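Local coordinates for putative periplasmic or exported protein (Salmonella enterica subsp. enterica serovar Typhimurium, PDB 4GQZ) that probably binds copper in the bacterial periplasm and contributes to copper resistance, at residues Y38-T43 with L47-G52. Residues are numbered along the deposited sequence; the frame is centred on the assembly and turned at random.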
ATOM      1  N   TYR B  38       4.463  21.983  -0.742  1.00 30.32           N
ATOM      2  CA  TYR B  38       3.626  21.351  -1.763  1.00 28.22           C
ATOM      3  C   TYR B  38       2.317  20.990  -1.075  1.00 27.39           C
ATOM      4  O   TYR B  38       2.246  20.999   0.157  1.00 26.23           O
ATOM      5  CB  TYR B  38       4.300  20.077  -2.305  1.00 26.95           C
ATOM      6  CG  TYR B  38       4.670  19.122  -1.199  1.00 25.45           C
ATOM      7  CD1 TYR B  38       5.842  19.295  -0.482  1.00 27.72           C
ATOM      8  CD2 TYR B  38       3.834  18.067  -0.850  1.00 26.72           C
ATOM      9  CE1 TYR B  38       6.178  18.460   0.551  1.00 30.22           C
ATOM     10  CE2 TYR B  38       4.164  17.217   0.182  1.00 27.48           C
ATOM     11  CZ  TYR B  38       5.338  17.422   0.882  1.00 30.22           C
ATOM     12  OH  TYR B  38       5.690  16.589   1.919  1.00 28.47           O
ATOM     13  N   SER B  39       1.283  20.686  -1.856  1.00 26.20           N
ATOM     14  CA  SER B  39       0.016  20.253  -1.279  1.00 25.74           C
ATOM     15  C   SER B  39      -0.111  18.722  -1.270  1.00 23.38           C
ATOM     16  O   SER B  39       0.383  18.032  -2.168  1.00 20.74           O
ATOM     17  CB  SER B  39      -1.163  20.870  -2.023  1.00 27.96           C
ATOM     18  OG  SER B  39      -1.426  20.164  -3.218  1.00 33.17           O
ATOM     19  N   ALA B  40      -0.768  18.202  -0.239  1.00 21.87           N
ATOM     20  CA  ALA B  40      -0.989  16.773  -0.100  1.00 21.64           C
ATOM     21  C   ALA B  40      -2.284  16.543   0.658  1.00 21.34           C
ATOM     22  O   ALA B  40      -2.473  17.056   1.775  1.00 20.96           O
ATOM     23  CB  ALA B  40       0.177  16.129   0.644  1.00 21.89           C
ATOM     24  N   SER B  41      -3.180  15.777   0.052  1.00 19.91           N
ATOM     25  CA  SER B  41      -4.396  15.389   0.728  1.00 21.66           C
ATOM     26  C   SER B  41      -4.600  13.897   0.509  1.00 21.56           C
ATOM     27  O   SER B  41      -4.019  13.309  -0.416  1.00 20.49           O
ATOM     28  CB  SER B  41      -5.579  16.196   0.202  1.00 22.58           C
ATOM     29  OG  SER B  41      -5.674  16.062  -1.197  1.00 25.50           O
ATOM     30  N   ILE B  42      -5.424  13.276   1.342  1.00 18.06           N
ATOM     31  CA  ILE B  42      -5.588  11.836   1.249  1.00 17.43           C
ATOM     32  C   ILE B  42      -7.053  11.434   1.272  1.00 18.79           C
ATOM     33  O   ILE B  42      -7.840  11.986   2.037  1.00 19.81           O
ATOM     34  CB  ILE B  42      -4.764  11.112   2.352  1.00 17.41           C
ATOM     35  CG1 ILE B  42      -4.832   9.589   2.189  1.00 18.90           C
ATOM     36  CG2 ILE B  42      -5.166  11.568   3.752  1.00 17.99           C
ATOM     37  CD1 ILE B  42      -3.821   8.848   3.051  1.00 19.39           C
ATOM     38  N   THR B  43      -7.418  10.508   0.395  1.00 17.20           N
ATOM     39  CA  THR B  43      -8.777   9.989   0.330  1.00 20.02           C
ATOM     40  C   THR B  43      -8.733   8.536   0.730  1.00 18.32           C
ATOM     41  O   THR B  43      -7.681   8.024   1.094  1.00 16.75           O
ATOM     42  CB  THR B  43      -9.359  10.072  -1.088  1.00 20.20           C
ATOM     43  OG1 THR B  43      -8.842   9.003  -1.896  1.00 20.21           O
ATOM     44  CG2 THR B  43      -9.002  11.399  -1.733  1.00 23.36           C
ATOM     45  N   LEU B  47      -3.473   9.060  -2.400  1.00 17.70           N
ATOM     46  CA  LEU B  47      -2.754  10.213  -1.883  1.00 18.57           C
ATOM     47  C   LEU B  47      -2.606  11.175  -3.071  1.00 19.47           C
ATOM     48  O   LEU B  47      -2.109  10.776  -4.122  1.00 18.18           O
ATOM     49  CB  LEU B  47      -1.377   9.762  -1.418  1.00 19.54           C
ATOM     50  CG  LEU B  47      -0.512  10.555  -0.441  1.00 23.08           C
ATOM     51  CD1 LEU B  47       0.922  10.588  -0.932  1.00 20.53           C
ATOM     52  CD2 LEU B  47      -1.065  11.941  -0.095  1.00 20.45           C
ATOM     53  N   LYS B  48      -3.067  12.418  -2.936  1.00 19.64           N
ATOM     54  CA  LYS B  48      -2.954  13.399  -4.033  1.00 20.88           C
ATOM     55  C   LYS B  48      -1.873  14.411  -3.719  1.00 21.62           C
ATOM     56  O   LYS B  48      -1.878  15.023  -2.651  1.00 20.14           O
ATOM     57  CB  LYS B  48      -4.266  14.149  -4.257  1.00 21.62           C
ATOM     58  CG  LYS B  48      -5.482  13.285  -4.523  1.00 25.04           C
ATOM     59  CD  LYS B  48      -6.741  14.174  -4.503  1.00 30.19           C
ATOM     60  CE  LYS B  48      -8.033  13.362  -4.538  1.00 33.63           C
ATOM     61  NZ  LYS B  48      -9.211  14.206  -4.149  1.00 35.34           N
ATOM     62  N   LEU B  49      -0.956  14.612  -4.660  1.00 19.81           N
ATOM     63  CA  LEU B  49       0.162  15.514  -4.425  1.00 21.66           C
ATOM     64  C   LEU B  49       0.218  16.555  -5.521  1.00 21.54           C
ATOM     65  O   LEU B  49      -0.091  16.264  -6.677  1.00 21.20           O
ATOM     66  CB  LEU B  49       1.487  14.752  -4.407  1.00 20.83           C
ATOM     67  CG  LEU B  49       1.672  13.634  -3.383  1.00 20.79           C
ATOM     68  CD1 LEU B  49       2.903  12.770  -3.740  1.00 22.75           C
ATOM     69  CD2 LEU B  49       1.796  14.216  -2.000  1.00 20.53           C
ATOM     70  N   SER B  50       0.625  17.770  -5.155  1.00 23.40           N
ATOM     71  CA  SER B  50       0.775  18.833  -6.143  1.00 25.88           C
ATOM     72  C   SER B  50       1.871  19.846  -5.798  1.00 29.25           C
ATOM     73  O   SER B  50       2.083  20.175  -4.628  1.00 27.31           O
ATOM     74  CB  SER B  50      -0.560  19.531  -6.385  1.00 28.30           C
ATOM     75  OG  SER B  50      -0.480  20.361  -7.539  1.00 31.69           O
ATOM     76  N   ASP B  51       2.548  20.333  -6.843  1.00 30.08           N
ATOM     77  CA  ASP B  51       3.638  21.309  -6.751  1.00 34.36           C
ATOM     78  C   ASP B  51       3.107  22.653  -7.241  1.00 35.13           C
ATOM     79  O   ASP B  51       3.737  23.700  -7.074  1.00 38.62           O
ATOM     80  CB  ASP B  51       4.798  20.860  -7.669  1.00 35.39           C
ATOM     81  CG  ASP B  51       6.139  21.487  -7.291  1.00 39.86           C
ATOM     82  OD1 ASP B  51       6.152  22.617  -6.749  1.00 45.49           O
ATOM     83  OD2 ASP B  51       7.187  20.844  -7.545  1.00 40.22           O
ATOM     84  N   GLY B  52       1.935  22.611  -7.853  1.00 33.88           N
ATOM     85  CA  GLY B  52       1.360  23.778  -8.487  1.00 36.62           C
ATOM     86  C   GLY B  52      -0.014  23.396  -8.976  1.00 36.06           C
ATOM     87  O   GLY B  52      -0.782  22.791  -8.226  1.00 35.82           O
TER
HETATM   88  O   HOH W   1      -2.828  17.798  -3.561  1.00 25.67           O
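Four backbone hydrogen bonds tie S39 to S50 and S41 to K48, the two hydrogen-bonded pairs of an antiparallel strand pairing; the bond from K48 N to S41 O measures 2.8 Å. At the non-hydrogen-bonded pair A40–L49, CA–H groups point at carbonyls instead, with A40 CA 3.2 Å from K48 O.

Apolar side chains gather on the face of A40, I42, L47 and L49. The CD2 branch of L49 lies 3.6 Å from A40 CB, and its looser contact to Y38 CE2 extends the patch to the tyrosine ring. With CG anti to the backbone N, beside its own carbonyl carbon (chi1 -160°), L47 carries CD2 back toward the neighbouring strand, where its closest approach is to the carbonyl oxygen S41 O, at 3.3 Å. Helix 20-28 packs on I42 and L47, while F9 of helix 5-12 meets L49.

The other face is polar. S39 OG sits 3.3 Å from S50 CB and shares a water with K48 O; the water's bond to that carbonyl is weak. The extended K48 chain passes S41 OG and crosses T43 at about a right angle, CE 3.6 Å from CG2; T43 OG1 itself accepts from the N–H groups of T45 and E46.

This is a two-stranded β-hairpin, amphipathic in cross-section, forming the centre of a four-stranded antiparallel sheet between strands 55-59 and 81-82.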